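PDB 4DWD: mandelate racemase/muconate lactonizing enzyme, C-terminal domain protein from Paracoccus denitrificans, which binds magnesium and, as a member of the mandelate racemase branch of the enolase superfamily, probably acts as a hydro-lyase. Local coordinates for residues R57-A60 with P61-G65; D141-V144 with R145-R149. All coordinates share one frame; numbering follows the deposited sequence.

Contact 1 (R57-A60 with P61-G65); sequences RDIA and PFLEG
The last turn of helix 49-63, in the N-terminal capping domain of this enolase-superfamily protein, is bent by Pro61 and ends at Glu64, the first residue to leave helical backbone angles. Proline has no N-H to give, and its ring fills the place of the missing bond: CG lies 3.5 Å from Arg57 O. Ala60 CB and Pro61 CD are squeezed to 3.4 Å, tighter than usual carbon contact. Across the kink Ile59 O accepts two backbone N-H groups, Leu63 N at 3.0 Å and, weakly, Phe62 N, while Glu64 N bonds to Ala60 O at 3.1 Å. On the buried side Ile59 and Leu63 run side by side. Ile59 CG2 meets Leu63 CD1 at 3.6 Å; Ile59 also packs on Leu95 and Cys98 of helix 90-110, and Leu63 on Val8 of strand 5-14. A chi1 of 172° turns the Phe62 ring away from segment 57-60, onto Leu74 and Met78 of helix 71-81. Glu64, a calcium site in a crystal structure of this protein though no calcium is bound to this chain here, also ties the helix end to the sheet, since its OE2 accepts a hydrogen bond from Val8 N. With an alanine here, Val8 N is likely to lose its carboxylate acceptor and the helix end its side-chain tie to strand 5-14. The Glu64 chain, extended beyond CG, starts back along the helix end, with CG 3.4 Å from Ala60 O.

Contact 2 (D141-V144 with R145-R149); sequences DEVV and REVAR
Four successive i to i+4 bonds run unbroken from Asp141-Val144 to Arg145-Ala148, the regular alpha-helical backbone of helix 140-154. This helix is the crossover of a beta-alpha-beta unit between parallel strands 125-132 and 158-162 of the barrel domain. Arg145 N to Asp141 O, Val147 N to Val143 O and Ala148 N to Val144 O each measure 2.9 Å, and Glu146 N to Glu142 O 3.0 Å. The inner face is made of valines: Val143 CG1 and Val147 CG2 come within 4.3 Å, and Val147 CG2 also lies 3.3 Å from Val143 O. Val147 packs on Ile132, Val159 and Ile161 of the two strands, while Val143 and Val144 face helix 174-188. The flank and outer side carry the charges. Near the start of the helix Glu142 OE1 accepts a hydrogen bond from Ser139 N. Glu146, against Ile132 and Arg138, leaves the backbone with CG anti to N, then bends at chi2 (61°), bringing its carboxylate to Arg149. The two form a salt bridge with two hydrogen bonds, Glu146 CD lying at the guanidinium edge and in its plane. Both oxygens are met on their syn sides: Arg149 NE lies 2.8 Å from Glu146 OE1 and Arg149 NH2 2.7 Å from Glu146 OE2.

How the contacts relate
Contacts 1 and 2 lie on opposite sides of the chain's centre, their own centres about 47 Å apart, and share no element: helix 49-63 belongs to the N-terminal domain, helix 140-154 to the barrel. Both are partly buried, with aliphatic side chains turned inward, but contact 1 has the fewer exposed residues and lies at a subunit interface, where Arg57 and Asp58 pack on Ile49 and Leu46 of the second subunit. No other chain of the assembly touches contact 2. In each a glutamate takes a backbone N-H from outside the contact, but contact 2 also holds a salt bridge among its own residues, while contact 1 has the proline kink.

Contact 1 (R57-A60 with P61-G65)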
loop_
_atom_site.group_PDB
_atom_site.type_symbol
_atom_site.label_atom_id
_atom_site.label_comp_id
_atom_site.label_asym_id
_atom_site.label_seq_id
_atom_site.Cartn_x
_atom_site.Cartn_y
_atom_site.Cartn_z
ATOM N N ARG B 57 36.745 27.540 -6.674
ATOM C CA ARG B 57 37.719 26.445 -6.681
ATOM C C ARG B 57 37.353 25.331 -7.651
ATOM O O ARG B 57 38.229 24.743 -8.291
ATOM C CB ARG B 57 37.852 25.824 -5.290
ATOM C CG ARG B 57 38.531 26.665 -4.226
ATOM C CD ARG B 57 38.821 25.810 -2.994
ATOM N NE ARG B 57 37.612 25.174 -2.456
ATOM C CZ ARG B 57 36.726 25.789 -1.673
ATOM N NH1 ARG B 57 36.910 27.053 -1.307
ATOM N NH2 ARG B 57 35.660 25.138 -1.247
ATOM N N ASP B 58 36.064 25.016 -7.729
ATOM C CA ASP B 58 35.628 23.791 -8.398
ATOM C C ASP B 58 35.001 24.021 -9.770
ATOM O O ASP B 58 35.274 23.267 -10.715
ATOM C CB ASP B 58 34.685 22.984 -7.498
ATOM C CG ASP B 58 35.273 22.699 -6.125
ATOM O OD1 ASP B 58 36.503 22.462 -6.012
ATOM O OD2 ASP B 58 34.509 22.707 -5.144
ATOM N N ILE B 59 34.170 25.051 -9.888
ATOM C CA ILE B 59 33.381 25.253 -11.104
ATOM C C ILE B 59 34.072 26.159 -12.114
ATOM O O ILE B 59 34.193 25.802 -13.290
ATOM C CB ILE B 59 31.964 25.764 -10.773
ATOM C CG1 ILE B 59 31.254 24.782 -9.832
ATOM C CG2 ILE B 59 31.151 25.978 -12.041
ATOM C CD1 ILE B 59 29.958 25.314 -9.247
ATOM N N ALA B 60 34.515 27.326 -11.652
ATOM C CA ALA B 60 35.156 28.320 -12.517
ATOM C C ALA B 60 36.259 27.751 -13.429
ATOM O O ALA B 60 36.222 28.006 -14.633
ATOM C CB ALA B 60 35.669 29.498 -11.696
ATOM N N PRO B 61 37.225 26.975 -12.877
ATOM C CA PRO B 61 38.292 26.482 -13.761
ATOM C C PRO B 61 37.759 25.587 -14.873
ATOM O O PRO B 61 38.353 25.519 -15.944
ATOM C CB PRO B 61 39.201 25.670 -12.826
ATOM C CG PRO B 61 38.888 26.143 -11.453
ATOM C CD PRO B 61 37.464 26.612 -11.463
ATOM N N PHE B 62 36.637 24.918 -14.629
ATOM C CA PHE B 62 36.042 24.039 -15.629
ATOM C C PHE B 62 35.271 24.806 -16.705
ATOM O O PHE B 62 35.323 24.455 -17.877
ATOM C CB PHE B 62 35.137 23.007 -14.955
ATOM C CG PHE B 62 34.333 22.189 -15.923
ATOM C CD1 PHE B 62 34.923 21.134 -16.618
ATOM C CD2 PHE B 62 32.985 22.480 -16.155
ATOM C CE1 PHE B 62 34.188 20.380 -17.520
ATOM C CE2 PHE B 62 32.243 21.722 -17.052
ATOM C CZ PHE B 62 32.847 20.677 -17.739
ATOM N N LEU B 63 34.547 25.849 -16.304
ATOM C CA LEU B 63 33.753 26.626 -17.254
ATOM C C LEU B 63 34.561 27.535 -18.162
ATOM O O LEU B 63 34.159 27.800 -19.287
ATOM C CB LEU B 63 32.732 27.488 -16.514
ATOM C CG LEU B 63 31.639 26.766 -15.739
ATOM C CD1 LEU B 63 30.741 27.811 -15.090
ATOM C CD2 LEU B 63 30.835 25.873 -16.677
ATOM N N GLU B 64 35.682 28.039 -17.655
ATOM C CA GLU B 64 36.480 28.994 -18.427
ATOM C C GLU B 64 37.013 28.288 -19.680
ATOM O O GLU B 64 37.578 27.200 -19.587
ATOM C CB GLU B 64 37.554 29.652 -17.541
ATOM C CG GLU B 64 36.932 30.658 -16.558
ATOM C CD GLU B 64 37.859 31.129 -15.448
ATOM O OE1 GLU B 64 39.000 30.628 -15.354
ATOM O OE2 GLU B 64 37.443 32.015 -14.664
ATOM N N GLY B 65 36.762 28.885 -20.847
ATOM C CA GLY B 65 37.141 28.323 -22.149
ATOM C C GLY B 65 36.050 27.513 -22.835
ATOM O O GLY B 65 36.215 27.069 -23.976
#

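Contact 2 (D141-V144 with R145-R149)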
loop_
_atom_site.group_PDB
_atom_site.type_symbol
_atom_site.label_atom_id
_atom_site.label_comp_id
_atom_site.label_asym_id
_atom_site.label_seq_id
_atom_site.Cartn_x
_atom_site.Cartn_y
_atom_site.Cartn_z
ATOM N N ASP B 141 0.435 42.920 18.545
ATOM C CA ASP B 141 0.282 44.255 17.974
ATOM C C ASP B 141 1.404 44.574 16.992
ATOM O O ASP B 141 1.179 45.276 16.007
ATOM C CB ASP B 141 0.180 45.347 19.056
ATOM C CG ASP B 141 1.437 45.446 19.915
ATOM O OD1 ASP B 141 2.344 46.226 19.575
ATOM O OD2 ASP B 141 1.515 44.724 20.924
ATOM N N GLU B 142 2.596 44.038 17.254
ATOM C CA GLU B 142 3.730 44.245 16.344
ATOM C C GLU B 142 3.545 43.499 15.021
ATOM O O GLU B 142 3.897 44.011 13.949
ATOM C CB GLU B 142 5.047 43.846 17.011
ATOM C CG GLU B 142 5.552 44.886 17.997
ATOM C CD GLU B 142 6.509 44.337 19.037
ATOM O OE1 GLU B 142 6.900 43.150 18.955
ATOM O OE2 GLU B 142 6.867 45.115 19.949
ATOM N N VAL B 143 2.971 42.296 15.088
ATOM C CA VAL B 143 2.665 41.564 13.871
ATOM C C VAL B 143 1.662 42.359 13.031
ATOM O O VAL B 143 1.872 42.591 11.836
ATOM C CB VAL B 143 2.095 40.165 14.180
ATOM C CG1 VAL B 143 1.656 39.481 12.893
ATOM C CG2 VAL B 143 3.112 39.310 14.926
ATOM N N VAL B 144 0.573 42.786 13.668
ATOM C CA VAL B 144 -0.448 43.562 12.969
ATOM C C VAL B 144 0.129 44.848 12.353
ATOM O O VAL B 144 -0.125 45.148 11.192
ATOM C CB VAL B 144 -1.663 43.836 13.878
ATOM C CG1 VAL B 144 -2.660 44.765 13.183
ATOM C CG2 VAL B 144 -2.313 42.508 14.260
ATOM N N ARG B 145 0.939 45.570 13.126
ATOM C CA ARG B 145 1.536 46.809 12.636
ATOM C C ARG B 145 2.388 46.580 11.387
ATOM O O ARG B 145 2.272 47.324 10.407
ATOM C CB ARG B 145 2.353 47.495 13.732
ATOM C CG ARG B 145 2.869 48.858 13.286
ATOM C CD ARG B 145 3.611 49.609 14.370
ATOM N NE ARG B 145 3.920 50.972 13.930
ATOM C CZ ARG B 145 3.087 52.021 13.973
ATOM N NH1 ARG B 145 1.838 51.920 14.450
ATOM N NH2 ARG B 145 3.513 53.194 13.526
ATOM N N GLU B 146 3.226 45.547 11.411
ATOM C CA GLU B 146 4.117 45.294 10.287
ATOM C C GLU B 146 3.337 44.819 9.065
ATOM O O GLU B 146 3.630 45.237 7.939
ATOM C CB GLU B 146 5.211 44.299 10.681
ATOM C CG GLU B 146 6.222 43.982 9.573
ATOM C CD GLU B 146 7.034 45.170 9.055
ATOM O OE1 GLU B 146 6.989 46.298 9.604
ATOM O OE2 GLU B 146 7.749 44.958 8.057
ATOM N N VAL B 147 2.341 43.954 9.265
ATOM C CA VAL B 147 1.518 43.534 8.130
ATOM C C VAL B 147 0.814 44.742 7.493
ATOM O O VAL B 147 0.830 44.901 6.270
ATOM C CB VAL B 147 0.499 42.437 8.519
ATOM C CG1 VAL B 147 -0.460 42.154 7.367
ATOM C CG2 VAL B 147 1.226 41.165 8.946
ATOM N N ALA B 148 0.214 45.604 8.320
ATOM C CA ALA B 148 -0.475 46.786 7.803
ATOM C C ALA B 148 0.496 47.669 7.017
ATOM O O ALA B 148 0.154 48.168 5.945
ATOM C CB ALA B 148 -1.118 47.571 8.935
ATOM N N ARG B 149 1.709 47.839 7.542
ATOM C CA ARG B 149 2.725 48.665 6.870
ATOM C C ARG B 149 3.070 48.130 5.472
ATOM O O ARG B 149 3.079 48.890 4.494
ATOM C CB ARG B 149 3.985 48.748 7.732
ATOM C CG ARG B 149 5.044 49.708 7.218
ATOM C CD ARG B 149 6.315 49.610 8.046
ATOM N NE ARG B 149 7.062 48.378 7.774
ATOM C CZ ARG B 149 7.867 48.195 6.728
ATOM N NH1 ARG B 149 8.030 49.166 5.833
ATOM N NH2 ARG B 149 8.499 47.034 6.570
#